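Local coordinates for RegF protein (Neisseria gonorrhoeae, PDB 4HOJ) that binds glutathione and calcium ions and belongs to the glutathione transferase superfamily, as a stringent starvation protein A homolog, at residues 4-9 with 16-21; 21-26 with 190-195; 71-74 with 80-83. One frame throughout, in Å; residues are numbered along the deposited sequence. Where two conformers were deposited one is given.

Interaction 1. Residues 4-9 with 16-21; sequences MTLYSG and HRCRFV
The edge of the Arg19 guanidinium faces Ser8 and Gly9. Ser8 OG lies in the plane of the group and accepts a hydrogen bond from Arg19 NE at 2.9 Å. Beside it, Arg19 NH1 donates to Gly9 O at 3.1 Å, with the oxygen tilted 19° out of the guanidinium plane. His16 CA, of the same helix, lies over one face, offset toward the rim. Arg19 NH2 is held elsewhere, by Ala193 O and in a salt bridge to Glu198. These partners fix the rotation of the buried group. The chain of Arg19 bends at its third torsion (chi3 -94°), which turns NE back toward Ser8. On the aliphatic part of Arg19, Leu6 crosses it at about a right angle, and Leu6 CD2 touches Arg19 CG at 3.6 Å. Leu6 CD1 rests on Cys18 CB at 3.8 Å. The axes of strand 5-8 and of the helical segment 16-21 come within 9.2 Å and run at 149°, roughly antiparallel. They are the first two elements of a beta-alpha-beta unit of the thioredoxin-like domain, completed by strand 30-33. Leu6 also touches Leu55 on strand 54-57, and Cys18 packs on Asn69 of helix 65-75.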
ATOM      1  N   MET A   4      -1.206 -19.439 -14.276  1.00 26.10           N
ATOM      2  CA  MET A   4      -0.765 -18.548 -13.188  1.00 20.91           C
ATOM      3  C   MET A   4       0.457 -19.124 -12.484  1.00 19.29           C
ATOM      4  O   MET A   4       0.398 -20.253 -11.970  1.00 19.13           O
ATOM      5  CB  MET A   4      -1.880 -18.417 -12.172  1.00 26.25           C
ATOM      6  CG  MET A   4      -1.545 -17.538 -11.027  1.00 25.28           C
ATOM      7  SD  MET A   4      -2.956 -17.152  -9.943  1.00 23.17           S
ATOM      8  CE  MET A   4      -3.989 -16.157 -10.960  1.00 27.13           C
ATOM      9  N   THR A   5       1.539 -18.358 -12.439  1.00 15.05           N
ATOM     10  CA  THR A   5       2.816 -18.831 -11.934  1.00 14.66           C
ATOM     11  C   THR A   5       3.270 -17.894 -10.818  1.00 12.54           C
ATOM     12  O   THR A   5       3.309 -16.681 -10.992  1.00 12.93           O
ATOM     13  CB  THR A   5       3.869 -18.844 -13.034  1.00 18.83           C
ATOM     14  OG1 THR A   5       3.434 -19.730 -14.069  1.00 19.45           O
ATOM     15  CG2 THR A   5       5.244 -19.324 -12.515  1.00 19.52           C
ATOM     16  N   LEU A   6       3.621 -18.434  -9.662  1.00 12.06           N
ATOM     17  CA  LEU A   6       4.196 -17.696  -8.573  1.00 10.66           C
ATOM     18  C   LEU A   6       5.666 -17.995  -8.469  1.00 11.06           C
ATOM     19  O   LEU A   6       6.046 -19.167  -8.265  1.00 12.41           O
ATOM     20  CB  LEU A   6       3.536 -18.064  -7.232  1.00 12.05           C
ATOM     21  CG  LEU A   6       4.014 -17.259  -6.033  1.00  9.42           C
ATOM     22  CD1 LEU A   6       3.418 -15.865  -6.106  1.00 11.51           C
ATOM     23  CD2 LEU A   6       3.599 -17.955  -4.723  1.00 12.12           C
ATOM     24  N   TYR A   7       6.486 -16.957  -8.534  1.00 10.96           N
ATOM     25  CA  TYR A   7       7.902 -17.072  -8.231  1.00  8.93           C
ATOM     26  C   TYR A   7       8.071 -16.830  -6.763  1.00  8.56           C
ATOM     27  O   TYR A   7       7.650 -15.799  -6.243  1.00  9.07           O
ATOM     28  CB  TYR A   7       8.663 -16.033  -9.058  1.00 11.22           C
ATOM     29  CG  TYR A   7       8.671 -16.335 -10.538  1.00 13.12           C
ATOM     30  CD1 TYR A   7       7.637 -15.951 -11.375  1.00 13.23           C
ATOM     31  CD2 TYR A   7       9.715 -17.028 -11.091  1.00 17.88           C
ATOM     32  CE1 TYR A   7       7.626 -16.219 -12.708  1.00 14.93           C
ATOM     33  CE2 TYR A   7       9.739 -17.287 -12.443  1.00 25.07           C
ATOM     34  CZ  TYR A   7       8.681 -16.895 -13.240  1.00 19.95           C
ATOM     35  OH  TYR A   7       8.725 -17.184 -14.597  1.00 23.76           O
ATOM     36  N   SER A   8       8.641 -17.833  -6.074  1.00  9.97           N
ATOM     37  CA  SER A   8       8.556 -17.877  -4.604  1.00  9.05           C
ATOM     38  C   SER A   8       9.894 -18.276  -4.003  1.00  8.96           C
ATOM     39  O   SER A   8      10.571 -19.122  -4.564  1.00 11.14           O
ATOM     40  CB  SER A   8       7.512 -18.958  -4.258  1.00 10.34           C
ATOM     41  OG  SER A   8       7.586 -19.264  -2.865  1.00 11.31           O
ATOM     42  N   GLY A   9      10.261 -17.669  -2.891  1.00  9.09           N
ATOM     43  CA  GLY A   9      11.407 -18.151  -2.121  1.00  9.57           C
ATOM     44  C   GLY A   9      10.959 -19.140  -1.058  1.00  9.35           C
ATOM     45  O   GLY A   9       9.961 -18.906  -0.370  1.00  8.83           O
ATOM     46  N   HIS A  16       5.288 -16.735   1.197  1.00  7.68           N
ATOM     47  CA  HIS A  16       4.434 -17.588   2.002  1.00  7.22           C
ATOM     48  C   HIS A  16       2.991 -17.030   2.006  1.00  6.53           C
ATOM     49  O   HIS A  16       2.013 -17.780   1.868  1.00  8.11           O
ATOM     50  CB  HIS A  16       5.055 -17.665   3.387  1.00  7.28           C
ATOM     51  CG  HIS A  16       4.439 -18.681   4.287  1.00  7.64           C
ATOM     52  ND1 HIS A  16       4.896 -18.838   5.568  1.00  9.09           N
ATOM     53  CD2 HIS A  16       3.371 -19.526   4.133  1.00  8.58           C
ATOM     54  CE1 HIS A  16       4.181 -19.789   6.166  1.00 10.16           C
ATOM     55  NE2 HIS A  16       3.239 -20.217   5.321  1.00  9.92           N
ATOM     56  N   ARG A  17       2.845 -15.692   2.064  1.00  6.28           N
ATOM     57  CA  ARG A  17       1.497 -15.108   2.059  1.00  6.75           C
ATOM     58  C   ARG A  17       0.786 -15.514   0.784  1.00  6.42           C
ATOM     59  O   ARG A  17      -0.403 -15.891   0.811  1.00  8.40           O
ATOM     60  CB  ARG A  17       1.520 -13.556   2.061  1.00  7.74           C
ATOM     61  CG  ARG A  17       2.123 -12.904   3.243  1.00  6.47           C
ATOM     62  CD  ARG A  17       2.177 -11.392   2.980  1.00  7.59           C
ATOM     63  NE  ARG A  17       2.408 -10.627   4.209  1.00  7.95           N
ATOM     64  CZ  ARG A  17       2.693  -9.320   4.180  1.00  7.07           C
ATOM     65  NH1 ARG A  17       2.976  -8.684   3.025  1.00  8.11           N
ATOM     66  NH2 ARG A  17       2.765  -8.706   5.345  1.00  8.76           N
ATOM     67  N   CYS A  18       1.489 -15.415  -0.354  1.00  7.76           N
ATOM     68  CA  CYS A  18       0.851 -15.695  -1.651  1.00  8.47           C
ATOM     69  C   CYS A  18       0.558 -17.180  -1.810  1.00  8.95           C
ATOM     70  O   CYS A  18      -0.512 -17.554  -2.301  1.00  9.66           O
ATOM     71  CB  CYS A  18       1.749 -15.207  -2.782  1.00  8.57           C
ATOM     72  SG  CYS A  18       2.109 -13.435  -2.713  1.00  9.21           S
ATOM     73  N   ARG A  19       1.440 -18.063  -1.346  1.00  8.48           N
ATOM     74  CA  ARG A  19       1.176 -19.496  -1.346  1.00  7.94           C
ATOM     75  C   ARG A  19      -0.056 -19.806  -0.521  1.00  8.54           C
ATOM     76  O   ARG A  19      -0.901 -20.603  -0.945  1.00  9.58           O
ATOM     77  CB  ARG A  19       2.439 -20.270  -0.885  1.00  9.77           C
ATOM     78  CG  ARG A  19       3.540 -20.268  -1.953  1.00  9.63           C
ATOM     79  CD  ARG A  19       4.740 -21.075  -1.458  1.00 10.11           C
ATOM     80  NE  ARG A  19       5.771 -20.269  -0.804  1.00 10.09           N
ATOM     81  CZ  ARG A  19       6.087 -20.297   0.499  1.00  8.71           C
ATOM     82  NH1 ARG A  19       7.214 -19.680   0.927  1.00  8.85           N
ATOM     83  NH2 ARG A  19       5.359 -20.966   1.356  1.00 10.05           N
ATOM     84  N   PHE A  20      -0.185 -19.142   0.630  1.00  8.78           N
ATOM     85  CA  PHE A  20      -1.350 -19.366   1.480  1.00  8.56           C
ATOM     86  C   PHE A  20      -2.651 -18.994   0.725  1.00  9.13           C
ATOM     87  O   PHE A  20      -3.608 -19.775   0.686  1.00 10.88           O
ATOM     88  CB  PHE A  20      -1.116 -18.569   2.753  1.00  8.64           C
ATOM     89  CG  PHE A  20      -2.109 -18.823   3.872  1.00  9.05           C
ATOM     90  CD1 PHE A  20      -3.075 -19.818   3.837  1.00 10.30           C
ATOM     91  CD2 PHE A  20      -2.025 -17.992   5.001  1.00  9.71           C
ATOM     92  CE1 PHE A  20      -3.947 -19.994   4.942  1.00 11.43           C
ATOM     93  CE2 PHE A  20      -2.863 -18.147   6.088  1.00 10.81           C
ATOM     94  CZ  PHE A  20      -3.856 -19.146   6.060  1.00 10.66           C
ATOM     95  N   VAL A  21      -2.683 -17.811   0.087  1.00  9.21           N
ATOM     96  CA  VAL A  21      -3.857 -17.434  -0.679  1.00 11.74           C
ATOM     97  C   VAL A  21      -4.140 -18.426  -1.780  1.00 11.28           C
ATOM     98  O   VAL A  21      -5.299 -18.797  -1.983  1.00 12.18           O
ATOM     99  CB  VAL A  21      -3.750 -15.988  -1.267  1.00 11.51           C
ATOM    100  CG1 VAL A  21      -4.962 -15.690  -2.187  1.00 16.63           C
ATOM    101  CG2 VAL A  21      -3.702 -14.953  -0.178  1.00 16.69           C
TER

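Interaction 2. Residues 21-26 with 190-195; sequences VLYEKG and FIEALT
Tyr23, Glu192 and Ala193 carry this contact. Tyr23 has the most surface buried, and its ring lies against Glu192 and Ala193. Glu192 CB sits over one face of the ring, 3.9 Å from its centroid and 21° off the ring normal, as a CH-pi contact. Glu192 O lies over the same face, and its closest ring atom is Tyr23 CE2 at 3.7 Å. Ala193 comes in obliquely, with its CA 3.6 Å from Tyr23 CD2 and its CB 3.9 Å from the same ring atom. The first torsion of Tyr23 (chi1 -77°) sets CG anti to the carbonyl carbon, and the ring reaches across to the other helix. Glu192 is extended beyond CG, which carries its carboxylate past the ring toward Tyr23 CB. Ring and carboxylate planes stand 48° apart. Between residues 21-26 and 190-195 the polar link is a water molecule. The water is 2.7 Å from Tyr23 O and 2.9 Å from Glu192 OE1, and other acceptors compete for its protons. Phe29 meets the Tyr23 ring edge-to-face. Glu24, next in the helix, forms a salt bridge with Arg187. Tyr23 belongs to the first helix of the thioredoxin-like domain, whereas Glu192 and Ala193 come from a segment close to the C-terminus of the chain. The contact thus joins the N-terminal domain to the C-terminal part of the chain, as in the two-domain fold of the glutathione transferase superfamily.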
ATOM      1  N   VAL A  21      -2.683 -17.811   0.087  1.00  9.21           N
ATOM      2  CA  VAL A  21      -3.857 -17.434  -0.679  1.00 11.74           C
ATOM      3  C   VAL A  21      -4.140 -18.426  -1.780  1.00 11.28           C
ATOM      4  O   VAL A  21      -5.299 -18.797  -1.983  1.00 12.18           O
ATOM      5  CB  VAL A  21      -3.750 -15.988  -1.267  1.00 11.51           C
ATOM      6  CG1 VAL A  21      -4.962 -15.690  -2.187  1.00 16.63           C
ATOM      7  CG2 VAL A  21      -3.702 -14.953  -0.178  1.00 16.69           C
ATOM      8  N   LEU A  22      -3.122 -18.847  -2.520  1.00 10.22           N
ATOM      9  CA  LEU A  22      -3.348 -19.740  -3.651  1.00 10.40           C
ATOM     10  C   LEU A  22      -3.968 -21.037  -3.215  1.00 12.83           C
ATOM     11  O   LEU A  22      -4.909 -21.516  -3.849  1.00 13.19           O
ATOM     12  CB  LEU A  22      -2.050 -19.934  -4.449  1.00 12.43           C
ATOM     13  CG  LEU A  22      -1.656 -18.697  -5.259  1.00 12.16           C
ATOM     14  CD1 LEU A  22      -0.180 -18.795  -5.632  1.00 16.60           C
ATOM     15  CD2 LEU A  22      -2.526 -18.573  -6.490  1.00 13.95           C
ATOM     16  N   TYR A  23      -3.492 -21.608  -2.108  1.00 11.50           N
ATOM     17  CA  TYR A  23      -4.104 -22.831  -1.617  1.00 13.78           C
ATOM     18  C   TYR A  23      -5.478 -22.630  -1.002  1.00 13.79           C
ATOM     19  O   TYR A  23      -6.323 -23.523  -1.105  1.00 16.61           O
ATOM     20  CB  TYR A  23      -3.145 -23.553  -0.674  1.00 13.81           C
ATOM     21  CG  TYR A  23      -2.039 -24.298  -1.408  1.00 13.50           C
ATOM     22  CD1 TYR A  23      -2.341 -25.464  -2.084  1.00 16.73           C
ATOM     23  CD2 TYR A  23      -0.736 -23.829  -1.443  1.00 13.98           C
ATOM     24  CE1 TYR A  23      -1.361 -26.154  -2.750  1.00 18.77           C
ATOM     25  CE2 TYR A  23       0.268 -24.521  -2.116  1.00 17.25           C
ATOM     26  CZ  TYR A  23      -0.079 -25.676  -2.772  1.00 18.37           C
ATOM     27  OH  TYR A  23       0.848 -26.430  -3.466  1.00 26.07           O
ATOM     28  N   GLU A  24      -5.746 -21.434  -0.456  1.00 12.45           N
ATOM     29  CA  GLU A  24      -7.113 -21.183   0.027  1.00 14.13           C
ATOM     30  C   GLU A  24      -8.091 -21.137  -1.147  1.00 17.01           C
ATOM     31  O   GLU A  24      -9.219 -21.567  -0.994  1.00 16.97           O
ATOM     32  CB  GLU A  24      -7.206 -19.831   0.810  1.00 12.25           C
ATOM     33  CG  GLU A  24      -6.596 -19.838   2.219  1.00 13.81           C
ATOM     34  CD  GLU A  24      -7.492 -20.523   3.236  1.00 14.87           C
ATOM     35  OE1 GLU A  24      -8.742 -20.521   3.034  1.00 17.44           O
ATOM     36  OE2 GLU A  24      -6.997 -21.062   4.223  1.00 15.10           O
ATOM     37  N   LYS A  25      -7.691 -20.589  -2.301  1.00 15.49           N
ATOM     38  CA  LYS A  25      -8.581 -20.525  -3.467  1.00 17.65           C
ATOM     39  C   LYS A  25      -8.702 -21.846  -4.179  1.00 21.23           C
ATOM     40  O   LYS A  25      -9.711 -22.095  -4.839  1.00 22.55           O
ATOM     41  CB  LYS A  25      -8.077 -19.447  -4.433  1.00 19.60           C
ATOM     42  CG  LYS A  25      -8.070 -18.038  -3.850  1.00 17.82           C
ATOM     43  CD  LYS A  25      -9.501 -17.544  -3.604  1.00 14.99           C
ATOM     44  CE  LYS A  25      -9.468 -16.022  -3.301  1.00 19.11           C
ATOM     45  NZ  LYS A  25     -10.832 -15.382  -3.359  1.00 17.75           N
ATOM     46  N   GLY A  26      -7.667 -22.678  -4.102  1.00 18.73           N
ATOM     47  CA  GLY A  26      -7.793 -24.019  -4.644  1.00 22.90           C
ATOM     48  C   GLY A  26      -7.753 -24.168  -6.157  1.00 25.08           C
ATOM     49  O   GLY A  26      -8.093 -25.238  -6.647  1.00 27.81           O
ATOM     50  N   PHE A 190      -3.230 -23.568   5.004  1.00 12.02           N
ATOM     51  CA  PHE A 190      -2.000 -23.083   5.597  1.00 11.42           C
ATOM     52  C   PHE A 190      -0.954 -24.195   5.548  1.00 12.43           C
ATOM     53  O   PHE A 190       0.196 -23.954   5.139  1.00 12.86           O
ATOM     54  CB  PHE A 190      -2.224 -22.583   7.032  1.00 11.75           C
ATOM     55  CG  PHE A 190      -0.961 -22.070   7.647  1.00 10.81           C
ATOM     56  CD1 PHE A 190      -0.107 -22.960   8.294  1.00 11.64           C
ATOM     57  CD2 PHE A 190      -0.590 -20.727   7.524  1.00 11.58           C
ATOM     58  CE1 PHE A 190       1.122 -22.496   8.800  1.00 11.16           C
ATOM     59  CE2 PHE A 190       0.628 -20.264   8.024  1.00 10.51           C
ATOM     60  CZ  PHE A 190       1.488 -21.163   8.675  1.00 11.31           C
ATOM     61  N   ILE A 191      -1.333 -25.360   6.010  0.87 12.84           N
ATOM     62  CA  ILE A 191      -0.408 -26.485   5.961  0.87 15.05           C
ATOM     63  C   ILE A 191       0.059 -26.832   4.547  0.87 15.06           C
ATOM     64  O   ILE A 191       1.268 -27.052   4.328  0.87 14.04           O
ATOM     65  CB  ILE A 191      -1.008 -27.692   6.628  0.87 17.07           C
ATOM     66  CG1 ILE A 191      -1.229 -27.390   8.105  0.87 19.16           C
ATOM     67  CG2 ILE A 191      -0.103 -28.922   6.480  0.87 18.89           C
ATOM     68  CD1 ILE A 191      -2.339 -28.227   8.691  0.87 20.86           C
ATOM     69  N   GLU A 192      -0.879 -26.817   3.581  1.00 14.14           N
ATOM     70  CA  GLU A 192      -0.501 -27.049   2.184  1.00 14.29           C
ATOM     71  C   GLU A 192       0.506 -26.052   1.660  1.00 11.87           C
ATOM     72  O   GLU A 192       1.373 -26.377   0.860  1.00 14.56           O
ATOM     73  CB  GLU A 192      -1.707 -26.964   1.254  1.00 14.61           C
ATOM     74  CG  GLU A 192      -2.726 -28.080   1.374  1.00 18.82           C
ATOM     75  CD  GLU A 192      -3.921 -27.830   0.460  1.00 25.12           C
ATOM     76  OE1 GLU A 192      -4.599 -26.780   0.557  1.00 24.41           O
ATOM     77  OE2 GLU A 192      -4.209 -28.704  -0.369  1.00 32.58           O
ATOM     78  N   ALA A 193       0.375 -24.797   2.075  1.00 11.05           N
ATOM     79  CA  ALA A 193       1.236 -23.737   1.609  1.00  9.90           C
ATOM     80  C   ALA A 193       2.646 -23.740   2.135  1.00  9.97           C
ATOM     81  O   ALA A 193       3.553 -23.135   1.517  1.00 11.84           O
ATOM     82  CB  ALA A 193       0.606 -22.407   1.929  1.00 10.10           C
ATOM     83  N   LEU A 194       2.896 -24.442   3.252  1.00 10.11           N
ATOM     84  CA  LEU A 194       4.250 -24.479   3.833  1.00 10.07           C
ATOM     85  C   LEU A 194       5.193 -25.232   2.917  1.00 10.42           C
ATOM     86  O   LEU A 194       4.876 -26.332   2.429  1.00 11.58           O
ATOM     87  CB  LEU A 194       4.211 -25.222   5.178  1.00 11.22           C
ATOM     88  CG  LEU A 194       3.497 -24.481   6.330  1.00 10.29           C
ATOM     89  CD1 LEU A 194       3.290 -25.465   7.481  1.00 12.05           C
ATOM     90  CD2 LEU A 194       4.310 -23.292   6.794  1.00 11.04           C
ATOM     91  N   THR A 195       6.375 -24.674   2.715  1.00  9.16           N
ATOM     92  CA  THR A 195       7.417 -25.462   2.089  1.00 10.78           C
ATOM     93  C   THR A 195       8.080 -26.426   3.134  1.00  9.94           C
ATOM     94  O   THR A 195       7.931 -26.227   4.353  1.00  9.85           O
ATOM     95  CB  THR A 195       8.500 -24.536   1.491  1.00  8.90           C
ATOM     96  OG1 THR A 195       9.261 -23.974   2.560  1.00  9.19           O
ATOM     97  CG2 THR A 195       7.937 -23.420   0.624  1.00  9.73           C
TER
HETATM   98  O   HOH W   1      -5.905 -26.116  -1.897  1.00 24.94           O

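Interaction 3. Residues 71-74 with 80-83; sequences YIDE and QLMP
The side chain of Asp73 receives the backbone N-H of Leu81, tying the last helix of the thioredoxin-like domain to the linker before helix 86-102, which opens the helical C-terminal domain. A thioredoxin-like domain linked to a helical one is the glutathione transferase fold. The tight part is around Asp73 OD1. Leu81 N donates to it at 2.9 Å (N-H...O angle 152°), on the syn side and 20° out of the carboxylate plane. Leu81 CB presses on the same oxygen at 3.3 Å, and Lys25 of helix 13-25 adds a salt bridge to it. The charge of Lys25 would be expected to keep the buried carboxylate ionised. With CG anti to the backbone N (chi1 -163°), Asp73 reaches out from the helix to the linker. The looser side is toward Gln80, which is exposed: its side chain leads away, and its backbone C is 3.9 Å from Asp73 OD1. Nearby, Glu74 is engaged by Arg89 and Arg93 of the second subunit. The other carboxylate oxygen, Asp73 OD2, touches Met82 CG at 3.3 Å. It also accepts a hydrogen bond from a water at 2.7 Å, which in turn accepts one from Met82 N at 3.1 Å.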
ATOM      1  N   TYR A  71      -5.089  -9.129  -6.149  1.00 11.00           N
ATOM      2  CA  TYR A  71      -5.409  -9.618  -7.480  1.00 13.81           C
ATOM      3  C   TYR A  71      -6.004 -11.014  -7.404  1.00 11.18           C
ATOM      4  O   TYR A  71      -7.065 -11.260  -7.968  1.00 14.14           O
ATOM      5  CB  TYR A  71      -4.163  -9.573  -8.399  1.00 11.60           C
ATOM      6  CG  TYR A  71      -4.414 -10.248  -9.705  1.00 12.62           C
ATOM      7  CD1 TYR A  71      -5.180  -9.644 -10.687  1.00 15.11           C
ATOM      8  CD2 TYR A  71      -3.869 -11.491  -9.965  1.00 14.03           C
ATOM      9  CE1 TYR A  71      -5.401 -10.273 -11.904  1.00 16.63           C
ATOM     10  CE2 TYR A  71      -4.095 -12.144 -11.176  1.00 17.67           C
ATOM     11  CZ  TYR A  71      -4.858 -11.539 -12.131  1.00 18.12           C
ATOM     12  OH  TYR A  71      -5.057 -12.152 -13.340  1.00 21.04           O
ATOM     13  N   ILE A  72      -5.346 -11.925  -6.696  1.00 12.40           N
ATOM     14  CA  ILE A  72      -5.838 -13.286  -6.646  1.00 15.34           C
ATOM     15  C   ILE A  72      -7.281 -13.309  -6.087  1.00 13.45           C
ATOM     16  O   ILE A  72      -8.139 -14.048  -6.577  1.00 14.34           O
ATOM     17  CB  ILE A  72      -4.890 -14.179  -5.859  1.00 11.45           C
ATOM     18  CG1 ILE A  72      -3.580 -14.321  -6.608  1.00 12.20           C
ATOM     19  CG2 ILE A  72      -5.539 -15.583  -5.705  1.00 14.45           C
ATOM     20  CD1 ILE A  72      -2.477 -14.891  -5.718  1.00 12.63           C
ATOM     21  N   ASP A  73      -7.519 -12.496  -5.056  1.00 12.47           N
ATOM     22  CA  ASP A  73      -8.830 -12.488  -4.436  1.00 15.08           C
ATOM     23  C   ASP A  73      -9.902 -12.023  -5.415  1.00 15.84           C
ATOM     24  O   ASP A  73     -11.046 -12.495  -5.357  1.00 17.82           O
ATOM     25  CB  ASP A  73      -8.825 -11.576  -3.204  1.00 13.24           C
ATOM     26  CG  ASP A  73      -9.996 -11.817  -2.296  1.00 17.28           C
ATOM     27  OD1 ASP A  73     -10.400 -13.004  -2.126  1.00 16.57           O
ATOM     28  OD2 ASP A  73     -10.549 -10.848  -1.738  1.00 20.75           O
ATOM     29  N   GLU A  74      -9.555 -11.078  -6.293  1.00 14.69           N
ATOM     30  CA  GLU A  74     -10.512 -10.558  -7.246  1.00 16.66           C
ATOM     31  C   GLU A  74     -10.635 -11.494  -8.445  1.00 18.48           C
ATOM     32  O   GLU A  74     -11.731 -11.638  -9.024  1.00 21.78           O
ATOM     33  CB  GLU A  74     -10.181  -9.103  -7.659  1.00 17.29           C
ATOM     34  CG  GLU A  74     -10.343  -8.115  -6.492  1.00 18.96           C
ATOM     35  CD  GLU A  74     -10.248  -6.658  -6.907  1.00 23.08           C
ATOM     36  OE1 GLU A  74      -9.817  -6.402  -8.060  1.00 19.63           O
ATOM     37  OE2 GLU A  74     -10.604  -5.786  -6.066  1.00 22.78           O
ATOM     38  N   GLN A  80     -14.473 -15.726  -1.031  1.00 28.47           N
ATOM     39  CA  GLN A  80     -13.996 -14.357  -0.786  1.00 27.04           C
ATOM     40  C   GLN A  80     -13.086 -14.234   0.438  1.00 26.58           C
ATOM     41  O   GLN A  80     -13.420 -14.715   1.521  1.00 36.06           O
ATOM     42  CB  GLN A  80     -15.176 -13.393  -0.603  1.00 33.39           C
ATOM     43  CG  GLN A  80     -16.195 -13.448  -1.731  1.00 47.15           C
ATOM     44  CD  GLN A  80     -17.589 -12.979  -1.318  1.00 50.68           C
ATOM     45  OE1 GLN A  80     -18.046 -13.225  -0.193  1.00 53.82           O
ATOM     46  NE2 GLN A  80     -18.276 -12.312  -2.241  1.00 50.23           N
ATOM     47  N   LEU A  81     -11.927 -13.611   0.263  1.00 25.91           N
ATOM     48  CA  LEU A  81     -11.019 -13.433   1.367  1.00 29.24           C
ATOM     49  C   LEU A  81     -11.134 -12.037   1.954  1.00 30.22           C
ATOM     50  O   LEU A  81     -10.431 -11.688   2.841  1.00 25.78           O
ATOM     51  CB  LEU A  81      -9.559 -13.824   0.991  1.00 27.09           C
ATOM     52  CG  LEU A  81      -9.395 -15.332   0.781  1.00 31.24           C
ATOM     53  CD1 LEU A  81      -7.975 -15.676   0.366  1.00 33.22           C
ATOM     54  CD2 LEU A  81      -9.799 -16.052   2.055  1.00 34.23           C
ATOM     55  N   MET A  82     -12.095 -11.242   1.493  1.00 25.93           N
ATOM     56  CA  MET A  82     -12.371  -9.958   2.124  1.00 28.28           C
ATOM     57  C   MET A  82     -13.855  -9.839   2.439  1.00 26.95           C
ATOM     58  O   MET A  82     -14.685 -10.390   1.736  1.00 27.47           O
ATOM     59  CB  MET A  82     -11.947  -8.799   1.211  1.00 25.93           C
ATOM     60  CG  MET A  82     -10.460  -8.742   0.816  1.00 28.18           C
ATOM     61  SD  MET A  82      -9.401  -8.049   2.108  1.00 37.57           S
ATOM     62  CE  MET A  82      -9.006  -6.391   1.397  1.00 25.99           C
ATOM     63  N   PRO A  83     -14.223  -9.025   3.454  1.00 32.23           N
ATOM     64  CA  PRO A  83     -15.645  -8.686   3.677  1.00 30.39           C
ATOM     65  C   PRO A  83     -16.216  -7.945   2.485  1.00 31.56           C
ATOM     66  O   PRO A  83     -15.449  -7.397   1.708  1.00 28.58           O
ATOM     67  CB  PRO A  83     -15.600  -7.773   4.896  1.00 32.51           C
ATOM     68  CG  PRO A  83     -14.146  -7.355   5.039  1.00 34.48           C
ATOM     69  CD  PRO A  83     -13.342  -8.452   4.486  1.00 35.18           C
TER
HETATM   70  O   HOH W   2     -13.187 -11.061  -1.370  1.00 25.68           O

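In the fold
Helix 13-25 connects all three contacts. Interactions 1 and 2 use successive parts of it, share Val21, and have centres about 9 Å apart. The centre of interaction 3 is about 15 Å from each of the others. Along the chain interaction 1 closes first, and interaction 3 is nested inside the long loop closed by interaction 2. Val21 also packs on interaction 3: its CG1 lies 3.6 Å from Ile72 CG2 and 3.9 Å from Leu81 CD1. The Arg19 and Lys25 bridges add polar ties between the contacts. The helix thereby ties its own domain's sheet, the interdomain linker and the C-terminal part of the chain together, with the glutathione site near interaction 1.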